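Local coordinates for TadZ (Pseudomonas aeruginosa, PDB 4LDA), which is a pilus assembly protein that may bind and hydrolyse ATP as a whole protein, seen here through its N-terminal CheY-like domain, at residues N5-T10 with T47-L52; M77-A82 with G99-I104. One frame throughout, in Å; residues are numbered along the deposited sequence. Where two conformers were deposited one is given.

Contact 1 of 2, residues N5-T10 with T47-L52; sequences NFVALT and TAAGVL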
ATOM      1  N   ASN A   5      10.510   3.231  -4.723  1.00 53.52           N
ATOM      2  CA  ASN A   5       9.329   4.042  -4.960  1.00 53.65           C
ATOM      3  C   ASN A   5       8.146   3.286  -4.412  1.00 58.58           C
ATOM      4  O   ASN A   5       8.072   2.069  -4.587  1.00 59.95           O
ATOM      5  CB  ASN A   5       9.136   4.406  -6.437  1.00 54.19           C
ATOM      6  CG  ASN A   5      10.084   5.444  -6.961  1.00 57.33           C
ATOM      7  OD1 ASN A   5      10.464   6.397  -6.253  1.00 48.75           O
ATOM      8  ND2 ASN A   5      10.423   5.325  -8.244  1.00 43.57           N
ATOM      9  N   PHE A   6       7.284   3.976  -3.662  1.00 53.49           N
ATOM     10  CA  PHE A   6       6.043   3.428  -3.107  1.00 51.23           C
ATOM     11  C   PHE A   6       4.891   4.182  -3.719  1.00 57.22           C
ATOM     12  O   PHE A   6       5.040   5.380  -3.981  1.00 58.43           O
ATOM     13  CB  PHE A   6       6.005   3.515  -1.576  1.00 50.34           C
ATOM     14  CG  PHE A   6       7.282   3.156  -0.852  1.00 49.41           C
ATOM     15  CD1 PHE A   6       7.594   1.834  -0.572  1.00 50.03           C
ATOM     16  CD2 PHE A   6       8.145   4.143  -0.402  1.00 48.38           C
ATOM     17  CE1 PHE A   6       8.769   1.508   0.097  1.00 49.84           C
ATOM     18  CE2 PHE A   6       9.315   3.810   0.287  1.00 50.02           C
ATOM     19  CZ  PHE A   6       9.615   2.497   0.535  1.00 47.18           C
ATOM     20  N   VAL A   7       3.759   3.505  -3.976  1.00 53.15           N
ATOM     21  CA  VAL A   7       2.574   4.152  -4.540  1.00 53.05           C
ATOM     22  C   VAL A   7       1.521   4.189  -3.435  1.00 54.57           C
ATOM     23  O   VAL A   7       1.414   3.241  -2.673  1.00 53.85           O
ATOM     24  CB  VAL A   7       2.091   3.468  -5.850  1.00 57.75           C
ATOM     25  CG1 VAL A   7       0.792   4.073  -6.360  1.00 58.40           C
ATOM     26  CG2 VAL A   7       3.161   3.595  -6.921  1.00 58.14           C
ATOM     27  N   ALA A   8       0.794   5.313  -3.317  1.00 51.58           N
ATOM     28  CA  ALA A   8      -0.208   5.481  -2.279  1.00 50.89           C
ATOM     29  C   ALA A   8      -1.550   5.975  -2.810  1.00 57.20           C
ATOM     30  O   ALA A   8      -1.634   7.018  -3.461  1.00 57.67           O
ATOM     31  CB  ALA A   8       0.293   6.458  -1.236  1.00 50.69           C
ATOM     32  N   LEU A   9      -2.604   5.209  -2.492  1.00 55.50           N
ATOM     33  CA  LEU A   9      -4.004   5.529  -2.728  1.00 56.93           C
ATOM     34  C   LEU A   9      -4.559   5.936  -1.389  1.00 60.54           C
ATOM     35  O   LEU A   9      -4.887   5.078  -0.574  1.00 59.84           O
ATOM     36  CB  LEU A   9      -4.770   4.353  -3.354  1.00 58.46           C
ATOM     37  CG  LEU A   9      -4.312   3.846  -4.685  1.00 64.23           C
ATOM     38  CD1 LEU A   9      -4.896   2.473  -4.953  1.00 64.76           C
ATOM     39  CD2 LEU A   9      -4.699   4.832  -5.774  1.00 68.99           C
ATOM     40  N   THR A  10      -4.506   7.228  -1.093  1.00 57.97           N
ATOM     41  CA  THR A  10      -4.922   7.788   0.189  1.00 57.51           C
ATOM     42  C   THR A  10      -6.302   8.383   0.054  1.00 64.34           C
ATOM     43  O   THR A  10      -6.685   8.791  -1.055  1.00 66.17           O
ATOM     44  CB  THR A  10      -3.895   8.831   0.656  1.00 60.54           C
ATOM     45  OG1 THR A  10      -3.711   9.815  -0.375  1.00 66.22           O
ATOM     46  CG2 THR A  10      -2.552   8.200   1.014  1.00 52.29           C
ATOM     47  N   THR A  47       7.372   3.631 -12.089  1.00 60.14           N
ATOM     48  CA  THR A  47       8.104   3.910 -10.846  1.00 57.84           C
ATOM     49  C   THR A  47       8.806   2.662 -10.323  1.00 61.24           C
ATOM     50  O   THR A  47       9.564   2.778  -9.362  1.00 61.45           O
ATOM     51  CB  THR A  47       7.176   4.476  -9.758  1.00 61.03           C
ATOM     52  OG1 THR A  47       6.201   3.503  -9.374  1.00 56.32           O
ATOM     53  CG2 THR A  47       6.512   5.769 -10.169  1.00 57.37           C
ATOM     54  N   ALA A  48       8.550   1.476 -10.929  1.00 58.23           N
ATOM     55  CA  ALA A  48       9.102   0.152 -10.560  1.00 58.24           C
ATOM     56  C   ALA A  48       8.857  -0.134  -9.041  1.00 62.45           C
ATOM     57  O   ALA A  48       9.700  -0.693  -8.331  1.00 62.09           O
ATOM     58  CB  ALA A  48      10.585   0.061 -10.921  1.00 59.06           C
ATOM     59  N   ALA A  49       7.667   0.267  -8.581  1.00 59.41           N
ATOM     60  CA  ALA A  49       7.204   0.155  -7.209  1.00 58.10           C
ATOM     61  C   ALA A  49       6.824  -1.280  -6.874  1.00 66.00           C
ATOM     62  O   ALA A  49       6.108  -1.930  -7.653  1.00 66.83           O
ATOM     63  CB  ALA A  49       6.015   1.075  -7.000  1.00 57.53           C
ATOM     64  N   GLY A  50       7.308  -1.750  -5.717  1.00 63.63           N
ATOM     65  CA  GLY A  50       7.027  -3.100  -5.211  1.00 64.93           C
ATOM     66  C   GLY A  50       6.035  -3.116  -4.055  1.00 68.10           C
ATOM     67  O   GLY A  50       5.567  -4.185  -3.637  1.00 68.77           O
ATOM     68  N   VAL A  51       5.726  -1.906  -3.518  1.00 61.32           N
ATOM     69  CA  VAL A  51       4.786  -1.721  -2.415  1.00 58.46           C
ATOM     70  C   VAL A  51       3.749  -0.674  -2.814  1.00 60.55           C
ATOM     71  O   VAL A  51       4.112   0.398  -3.317  1.00 58.13           O
ATOM     72  CB  VAL A  51       5.483  -1.336  -1.082  1.00 59.29           C
ATOM     73  CG1 VAL A  51       4.461  -1.131   0.053  1.00 57.81           C
ATOM     74  CG2 VAL A  51       6.537  -2.373  -0.703  1.00 58.91           C
ATOM     75  N   LEU A  52       2.454  -1.001  -2.574  1.00 55.12           N
ATOM     76  CA  LEU A  52       1.331  -0.108  -2.792  1.00 52.82           C
ATOM     77  C   LEU A  52       0.540   0.024  -1.494  1.00 53.41           C
ATOM     78  O   LEU A  52       0.118  -0.982  -0.919  1.00 51.67           O
ATOM     79  CB  LEU A  52       0.431  -0.571  -3.953  1.00 53.92           C
ATOM     80  CG  LEU A  52      -0.764   0.331  -4.259  1.00 58.33           C
ATOM     81  CD1 LEU A  52      -0.829   0.652  -5.711  1.00 60.92           C
ATOM     82  CD2 LEU A  52      -2.077  -0.299  -3.819  1.00 57.39           C
TER
HETATM   83  O   HOH W   1      11.821   1.482  -6.930  1.00 60.59           O
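Val7 and Leu52 pack closely on one face of the sheet: Val7 CG1, set anti to the backbone N by a chi1 of 175°, lies 3.8 Å from Leu52 CD1. The other branch, Val7 CG2, approaches Ala49 CB at 3.8 Å, and farther along the strand Leu9 CD1 meets Leu52 CD2 at 4.1 Å. Leu44 of helix 37-47 packs on Val7, Ala49 and Leu52. On the other face Val51 CB sits in the plane of the Phe6 ring, at its edge, 3.8 Å from CD1, and Ile117 of helix 110-121 touches both residues. Between the two segments the parallel pairing shows one nearly straight bond, Val7 N to Val51 O (3.2 Å, 168°); Val7 is also backbone-bonded to Phe53.

Near Asn5 the contact turns polar and partly exposed. Asn5 ND2 donates to a lone pair of Thr47 O at 2.9 Å, with the acceptor only 8° out of the amide plane. A water accepts from Asn5 N and donates weakly to O of Ala48, the C-prime residue of the Schellman motif ending helix 37-47. Asn5 OD1 is hydrogen-bonded to Gln28 NE2, so both amide ends are engaged, consistent with the modelled flip and a directional tie between strands 4-9 and 27-31 and the helix end.

Contact 2 of 2, residues M77-A82 with G99-I104; sequences MLSVVA and GARDFI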
HETATM    1  N   MSE A  77       3.542 -10.363  -7.380  1.00 80.67           N
HETATM    2  CA  MSE A  77       4.711 -10.069  -6.545  1.00 79.35           C
HETATM    3  C   MSE A  77       4.575  -8.729  -5.795  1.00 76.35           C
HETATM    4  O   MSE A  77       5.408  -8.432  -4.932  1.00 75.05           O
HETATM    5  CB  MSE A  77       5.989 -10.065  -7.404  1.00 83.80           C
HETATM    6  CG  MSE A  77       6.351 -11.452  -7.989  1.00 95.86           C
HETATM    7 SE   MSE A  77       6.593 -12.919  -6.657  0.75106.59          SE
HETATM    8  CE  MSE A  77       4.729 -13.619  -6.452  1.00104.22           C
ATOM      9  N   LEU A  78       3.537  -7.932  -6.123  1.00 69.13           N
ATOM     10  CA  LEU A  78       3.272  -6.639  -5.498  1.00 64.42           C
ATOM     11  C   LEU A  78       2.802  -6.824  -4.054  1.00 64.45           C
ATOM     12  O   LEU A  78       1.928  -7.661  -3.789  1.00 64.57           O
ATOM     13  CB  LEU A  78       2.205  -5.858  -6.313  1.00 64.53           C
ATOM     14  CG  LEU A  78       1.766  -4.477  -5.779  1.00 66.91           C
ATOM     15  CD1 LEU A  78       2.848  -3.436  -5.971  1.00 65.10           C
ATOM     16  CD2 LEU A  78       0.491  -4.020  -6.442  1.00 68.83           C
ATOM     17  N   SER A  79       3.379  -6.036  -3.126  1.00 57.18           N
ATOM     18  CA  SER A  79       2.960  -6.035  -1.726  1.00 54.51           C
ATOM     19  C   SER A  79       1.936  -4.917  -1.529  1.00 57.50           C
ATOM     20  O   SER A  79       2.264  -3.746  -1.702  1.00 54.77           O
ATOM     21  CB  SER A  79       4.150  -5.881  -0.779  1.00 54.58           C
ATOM     22  OG  SER A  79       5.118  -6.895  -0.960  1.00 61.53           O
ATOM     23  N   VAL A  80       0.682  -5.283  -1.244  1.00 55.91           N
ATOM     24  CA  VAL A  80      -0.371  -4.304  -1.005  1.00 54.72           C
ATOM     25  C   VAL A  80      -0.526  -4.183   0.531  1.00 58.89           C
ATOM     26  O   VAL A  80      -0.764  -5.183   1.211  1.00 58.76           O
ATOM     27  CB  VAL A  80      -1.701  -4.630  -1.747  1.00 57.99           C
ATOM     28  CG1 VAL A  80      -2.779  -3.601  -1.431  1.00 56.81           C
ATOM     29  CG2 VAL A  80      -1.486  -4.708  -3.251  1.00 58.91           C
ATOM     30  N   VAL A  81      -0.333  -2.965   1.061  1.00 53.72           N
ATOM     31  CA  VAL A  81      -0.475  -2.652   2.486  1.00 52.11           C
ATOM     32  C   VAL A  81      -1.708  -1.770   2.663  1.00 57.35           C
ATOM     33  O   VAL A  81      -1.760  -0.671   2.116  1.00 57.13           O
ATOM     34  CB  VAL A  81       0.799  -1.982   3.093  1.00 54.01           C
ATOM     35  CG1 VAL A  81       0.612  -1.700   4.580  1.00 51.80           C
ATOM     36  CG2 VAL A  81       2.046  -2.841   2.866  1.00 54.22           C
ATOM     37  N   ALA A  82      -2.702  -2.257   3.415  1.00 55.85           N
ATOM     38  CA  ALA A  82      -3.928  -1.498   3.670  1.00 56.00           C
ATOM     39  C   ALA A  82      -3.743  -0.544   4.844  1.00 56.26           C
ATOM     40  O   ALA A  82      -2.987  -0.833   5.760  1.00 55.51           O
ATOM     41  CB  ALA A  82      -5.089  -2.444   3.937  1.00 58.20           C
ATOM     42  N   GLY A  99      -6.463  -9.362  -0.844  1.00 69.57           N
ATOM     43  CA  GLY A  99      -5.081  -9.633  -1.235  1.00 69.05           C
ATOM     44  C   GLY A  99      -4.022  -8.793  -0.555  1.00 72.86           C
ATOM     45  O   GLY A  99      -2.838  -8.944  -0.870  1.00 72.54           O
ATOM     46  N   ALA A 100      -4.419  -7.907   0.385  1.00 68.85           N
ATOM     47  CA  ALA A 100      -3.474  -7.075   1.125  1.00 66.71           C
ATOM     48  C   ALA A 100      -2.617  -7.939   2.055  1.00 72.39           C
ATOM     49  O   ALA A 100      -3.135  -8.765   2.788  1.00 73.00           O
ATOM     50  CB  ALA A 100      -4.198  -5.999   1.909  1.00 66.22           C
ATOM     51  N   ARG A 101      -1.297  -7.794   1.951  1.00 70.46           N
ATOM     52  CA  ARG A 101      -0.275  -8.541   2.685  1.00 70.42           C
ATOM     53  C   ARG A 101      -0.231  -8.089   4.160  1.00 68.01           C
ATOM     54  O   ARG A 101       0.006  -8.931   5.037  1.00 69.30           O
ATOM     55  CB  ARG A 101       1.094  -8.310   1.986  1.00 76.39           C
ATOM     56  CG  ARG A 101       2.161  -9.389   2.214  1.00 94.96           C
ATOM     57  CD  ARG A 101       3.184  -9.420   1.077  1.00108.07           C
ATOM     58  NE  ARG A 101       2.611  -9.932  -0.181  1.00119.83           N
ATOM     59  CZ  ARG A 101       3.276 -10.078  -1.331  1.00133.59           C
ATOM     60  NH1 ARG A 101       4.558  -9.738  -1.414  1.00121.63           N
ATOM     61  NH2 ARG A 101       2.658 -10.552  -2.407  1.00117.91           N
ATOM     62  N   ASP A 102      -0.424  -6.773   4.407  0.50 60.21           N
ATOM     63  CA  ASP A 102      -0.366  -6.182   5.743  0.50 57.29           C
ATOM     64  C   ASP A 102      -1.432  -5.070   5.907  0.50 56.91           C
ATOM     65  O   ASP A 102      -2.010  -4.620   4.913  0.50 55.83           O
ATOM     66  CB  ASP A 102       1.052  -5.629   6.004  0.50 57.91           C
ATOM     67  CG  ASP A 102       2.164  -6.660   5.846  0.50 68.25           C
ATOM     68  OD1 ASP A 102       2.623  -6.872   4.699  0.50 69.06           O
ATOM     69  OD2 ASP A 102       2.585  -7.241   6.868  0.50 73.92           O
ATOM     70  N   PHE A 103      -1.708  -4.666   7.173  1.00 51.79           N
ATOM     71  CA  PHE A 103      -2.675  -3.630   7.550  1.00 50.60           C
ATOM     72  C   PHE A 103      -2.085  -2.731   8.642  1.00 56.39           C
ATOM     73  O   PHE A 103      -1.687  -3.229   9.698  1.00 57.30           O
ATOM     74  CB  PHE A 103      -3.970  -4.305   8.050  1.00 52.19           C
ATOM     75  CG  PHE A 103      -5.183  -3.403   8.109  1.00 52.39           C
ATOM     76  CD1 PHE A 103      -5.337  -2.482   9.142  1.00 51.79           C
ATOM     77  CD2 PHE A 103      -6.215  -3.541   7.188  1.00 54.45           C
ATOM     78  CE1 PHE A 103      -6.470  -1.697   9.226  1.00 53.04           C
ATOM     79  CE2 PHE A 103      -7.338  -2.724   7.249  1.00 56.95           C
ATOM     80  CZ  PHE A 103      -7.466  -1.821   8.273  1.00 54.59           C
ATOM     81  N   ILE A 104      -2.024  -1.421   8.387  1.00 52.30           N
ATOM     82  CA  ILE A 104      -1.486  -0.441   9.332  1.00 51.67           C
ATOM     83  C   ILE A 104      -2.557   0.614   9.592  1.00 54.60           C
ATOM     84  O   ILE A 104      -3.459   0.802   8.778  1.00 51.94           O
ATOM     85  CB  ILE A 104      -0.136   0.194   8.855  1.00 54.01           C
ATOM     86  CG1 ILE A 104      -0.249   0.778   7.428  1.00 53.31           C
ATOM     87  CG2 ILE A 104       0.994  -0.858   8.938  1.00 56.76           C
ATOM     88  CD1 ILE A 104       0.945   1.567   6.907  1.00 60.67           C
TER
HETATM   89  O   HOH W   2      -0.112  -7.889  -1.413  1.00 63.77           O
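Arg101 reaches back along Val80, Ser79 and Leu78 at the start of strand 79-83, and its atoms can be followed in turn. CB lies 3.7 Å from Val80 O, which also accepts a hydrogen bond from Arg101 N at 2.8 Å. CD meets Ser79 OG at 3.8 Å. The chain then bends at chi3 (-70°), which places NE; NE and CZ both approach Ser79 OG, CZ the nearer at 3.7 Å. NH1 comes to 2.9 Å from Ser79 OG. Leu78 O lies over one face of the guanidinium, 3.2 Å from its plane and displaced from the centre, with Ser79 CA over the same face. NH2 makes a weak hydrogen bond to Pro76 O, while Arg123 brings a like charge close to NH1.

Strands 79-83 and 102-104 are the two parallel strands of a beta-alpha-beta unit whose helix is 89-98, as expected in a CheY-like fold; their segment axes are 32° apart. Gly99, the C-prime residue of a Schellman motif, ends that helix at a positive phi, and a water links Gly99 O to Leu78 O and Val80 N. Farther on, Ala82 is gripped by two backbone bonds, Ala82 N to Asp102 O and Ile104 N to Ala82 O, both 2.9 Å; the second is nearly straight at 169°. Ala82 CB touches Phe103 CD2 at 3.6 Å, and Ala95 of helix 89-98 packs against both residues. Val81 CG1 meets Ile104 CG1, the two side chains slanting across each other.

In the fold
Along the chain the two contacts follow one another, both segments of contact 1 preceding those of contact 2, and their centres lie about 11 Å apart in one parallel sheet ordered 27-31, 4-9, 51-55, 79-83, 102-104. Contact 1 pairs strand 4-9 with 51-55, contact 2 pairs 79-83 with 102-104. The gap is bridged where strands 51-55 and 79-83 adjoin: Leu52 N lies 2.9 Å from Ser79 O and Leu52 O 2.8 Å from Val81 N, both probable hydrogen bonds. Helix 110-121 packs on Val51 of contact 1 and on Val81 of contact 2, so one helix spans both sites. The 2-1-3-4-5 strand order is that of a CheY-like receiver fold, consistent with this piece being the N-terminal domain of TadZ.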